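Local structure of mosquitocidal toxin (Bacillus sphaericus, 2CB4) at residues R205-N211 and I227-W232. The protein is a mosquitocidal toxin whose catalytic domain, the part described here, belongs to the ADP-ribosyltransferases and probably transfers ADP-ribose from NAD to target proteins. The protein carries 1 engineered substitution. Sequence-based numbering, arbitrary orientation.
Sequences RIWINPN and ISKVFW
Arg205 extends its CG anti to the backbone N (chi1 180°) and then bends at chi3 (-81°), which swings the guanidinium to Ser228, whose OG also stands anti to its own N. Ser228 OG lies in the guanidinium plane of Arg205, gripped side-on, 3.0 Å from NE and 3.2 Å from NH2; a small hydroxyl suits this place because it can accept both bonds close to the backbone. The segments pair as parallel strands, Ile206 bonding to Ser228 O and Val230 N, Ile208 to Val230 O and Trp232 N. The beta-branched and aromatic residues that suit extended chains are sorted onto two faces. On one, Val230 lies over a face of the Trp207 indole, CG1 reaching CZ3 at 3.5 Å, while the CD of Arg205 rests 3.3 Å above the same ring. Trp232, just past the strand, sets CB and CD1 near Trp207 CE3 and CZ3, the ring planes oblique at 69°. On the other, Ile208 sets CB over the Phe231 ring, a CH-pi contact 4.2 Å from the centroid, and packs CG1 against the aliphatic part of Lys229; Ile206 meets Ile227 CG2 through CD1. Pro210, with no N-H to donate, fits where the strand has ended, its CG and CD against Trp232 O. Asn209 OD1 accepts from Asn211 N in an Asx turn and ND2 donates to Ile192 O, holding the amide from both ends. This pair belongs to the mixed sheet of the ADP-ribosyltransferase domain, 205-211 lying in its Scabin-like region. Within this chain, 229-231 is an edge strand partnered by 202-208, which pairs antiparallel with 192-199 beyond; the indoles offer broad apolar surface to helix 86-92, their N-H groups satisfied by Glu197 (Trp207) and Asn87 (Trp232).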
loop_
_atom_site.group_PDB
_atom_site.type_symbol
_atom_site.label_atom_id
_atom_site.label_comp_id
_atom_site.label_asym_id
_atom_site.label_seq_id
_atom_site.Cartn_x
_atom_site.Cartn_y
_atom_site.Cartn_z
ATOM N N ARG A 205 25.272 22.991 30.263
ATOM C CA ARG A 205 24.942 24.099 29.393
ATOM C C ARG A 205 23.614 24.720 29.735
ATOM O O ARG A 205 22.690 24.032 30.168
ATOM C CB ARG A 205 24.898 23.602 27.955
ATOM C CG ARG A 205 24.558 24.641 26.929
ATOM C CD ARG A 205 25.052 24.156 25.582
ATOM N NE ARG A 205 26.480 24.399 25.414
ATOM C CZ ARG A 205 27.329 23.567 24.803
ATOM N NH1 ARG A 205 26.898 22.415 24.309
ATOM N NH2 ARG A 205 28.616 23.883 24.708
ATOM N N ILE A 206 23.523 26.028 29.495
ATOM C CA ILE A 206 22.300 26.792 29.701
ATOM C C ILE A 206 21.920 27.341 28.334
ATOM O O ILE A 206 22.724 27.998 27.689
ATOM C CB ILE A 206 22.494 27.966 30.693
ATOM C CG1 ILE A 206 22.879 27.412 32.069
ATOM C CG2 ILE A 206 21.190 28.808 30.799
ATOM C CD1 ILE A 206 23.490 28.437 32.995
ATOM N N TRP A 207 20.712 27.013 27.890
ATOM C CA TRP A 207 20.192 27.434 26.599
ATOM C C TRP A 207 19.164 28.535 26.799
ATOM O O TRP A 207 18.261 28.403 27.626
ATOM C CB TRP A 207 19.459 26.269 25.933
ATOM C CG TRP A 207 20.359 25.162 25.483
ATOM C CD1 TRP A 207 20.714 24.018 26.192
ATOM C CD2 TRP A 207 20.971 25.048 24.201
ATOM N NE1 TRP A 207 21.542 23.240 25.423
ATOM C CE2 TRP A 207 21.721 23.846 24.200
ATOM C CE3 TRP A 207 20.999 25.874 23.062
ATOM C CZ2 TRP A 207 22.469 23.438 23.090
ATOM C CZ3 TRP A 207 21.749 25.462 21.966
ATOM C CH2 TRP A 207 22.459 24.236 21.982
ATOM N N ILE A 208 19.297 29.601 26.013
ATOM C CA ILE A 208 18.369 30.718 26.042
ATOM C C ILE A 208 17.560 30.680 24.747
ATOM O O ILE A 208 18.128 30.495 23.678
ATOM C CB ILE A 208 19.111 32.070 26.095
ATOM C CG1 ILE A 208 20.148 32.092 27.243
ATOM C CG2 ILE A 208 18.123 33.214 26.236
ATOM C CD1 ILE A 208 19.535 31.950 28.576
ATOM N N ASN A 209 16.241 30.839 24.848
ATOM C CA ASN A 209 15.363 30.874 23.669
ATOM C C ASN A 209 15.212 32.369 23.317
ATOM O O ASN A 209 14.505 33.090 24.004
ATOM C CB ASN A 209 13.984 30.308 24.011
ATOM C CG ASN A 209 13.049 30.306 22.824
ATOM O OD1 ASN A 209 13.433 30.657 21.714
ATOM N ND2 ASN A 209 11.823 29.877 23.046
ATOM N N PRO A 210 15.891 32.836 22.267
ATOM C CA PRO A 210 15.818 34.269 21.889
ATOM C C PRO A 210 14.406 34.724 21.489
ATOM O O PRO A 210 14.121 35.912 21.468
ATOM C CB PRO A 210 16.749 34.364 20.668
ATOM C CG PRO A 210 17.592 33.127 20.723
ATOM C CD PRO A 210 16.700 32.063 21.311
ATOM N N ASN A 211 13.559 33.766 21.121
ATOM C CA ASN A 211 12.192 34.025 20.690
ATOM C C ASN A 211 11.180 33.993 21.826
ATOM O O ASN A 211 9.983 33.988 21.597
ATOM C CB ASN A 211 11.775 33.011 19.615
ATOM C CG ASN A 211 12.806 32.883 18.515
ATOM O OD1 ASN A 211 13.344 33.868 18.044
ATOM N ND2 ASN A 211 13.074 31.669 18.105
ATOM N N ILE A 227 29.207 28.647 33.339
ATOM C CA ILE A 227 28.653 27.521 32.646
ATOM C C ILE A 227 28.356 28.009 31.216
ATOM O O ILE A 227 27.887 29.132 31.021
ATOM C CB ILE A 227 27.435 26.918 33.416
ATOM C CG1 ILE A 227 27.959 25.844 34.375
ATOM C CG2 ILE A 227 26.441 26.256 32.466
ATOM C CD1 ILE A 227 27.156 25.723 35.509
ATOM N N SER A 228 28.697 27.194 30.217
ATOM C CA SER A 228 28.426 27.548 28.804
ATOM C C SER A 228 26.945 28.010 28.675
ATOM O O SER A 228 26.019 27.282 29.038
ATOM C CB SER A 228 28.637 26.294 27.920
ATOM O OG SER A 228 28.352 26.515 26.534
ATOM N N LYS A 229 26.738 29.222 28.178
ATOM C CA LYS A 229 25.405 29.774 27.963
ATOM C C LYS A 229 25.257 29.998 26.454
ATOM O O LYS A 229 26.047 30.711 25.849
ATOM C CB LYS A 229 25.223 31.081 28.715
ATOM C CG LYS A 229 23.863 31.712 28.507
ATOM C CD LYS A 229 23.619 32.834 29.517
ATOM C CE LYS A 229 23.398 32.302 30.931
ATOM N NZ LYS A 229 22.957 33.363 31.917
ATOM N N VAL A 230 24.263 29.358 25.842
ATOM C CA VAL A 230 24.062 29.452 24.408
ATOM C C VAL A 230 22.691 29.997 24.001
ATOM O O VAL A 230 21.672 29.615 24.568
ATOM C CB VAL A 230 24.298 28.042 23.756
ATOM C CG1 VAL A 230 24.079 28.063 22.263
ATOM C CG2 VAL A 230 25.692 27.554 24.056
ATOM N N PHE A 231 22.688 30.886 23.005
ATOM C CA PHE A 231 21.461 31.443 22.431
ATOM C C PHE A 231 21.102 30.533 21.292
ATOM O O PHE A 231 21.842 30.387 20.336
ATOM C CB PHE A 231 21.649 32.888 21.956
ATOM C CG PHE A 231 21.804 33.824 23.089
ATOM C CD1 PHE A 231 20.721 34.546 23.562
ATOM C CD2 PHE A 231 22.996 33.825 23.822
ATOM C CE1 PHE A 231 20.851 35.354 24.684
ATOM C CE2 PHE A 231 23.134 34.621 24.960
ATOM C CZ PHE A 231 22.054 35.392 25.385
ATOM N N TRP A 232 19.965 29.880 21.436
ATOM C CA TRP A 232 19.526 28.922 20.468
ATOM C C TRP A 232 19.070 29.479 19.131
ATOM O O TRP A 232 18.582 30.606 19.040
ATOM C CB TRP A 232 18.370 28.144 21.113
ATOM C CG TRP A 232 17.784 27.066 20.234
ATOM C CD1 TRP A 232 18.245 25.772 20.092
ATOM C CD2 TRP A 232 16.632 27.183 19.358
ATOM N NE1 TRP A 232 17.455 25.096 19.187
ATOM C CE2 TRP A 232 16.467 25.933 18.719
ATOM C CE3 TRP A 232 15.755 28.235 19.030
ATOM C CZ2 TRP A 232 15.433 25.687 17.806
ATOM C CZ3 TRP A 232 14.747 27.996 18.092
ATOM C CH2 TRP A 232 14.594 26.723 17.501
#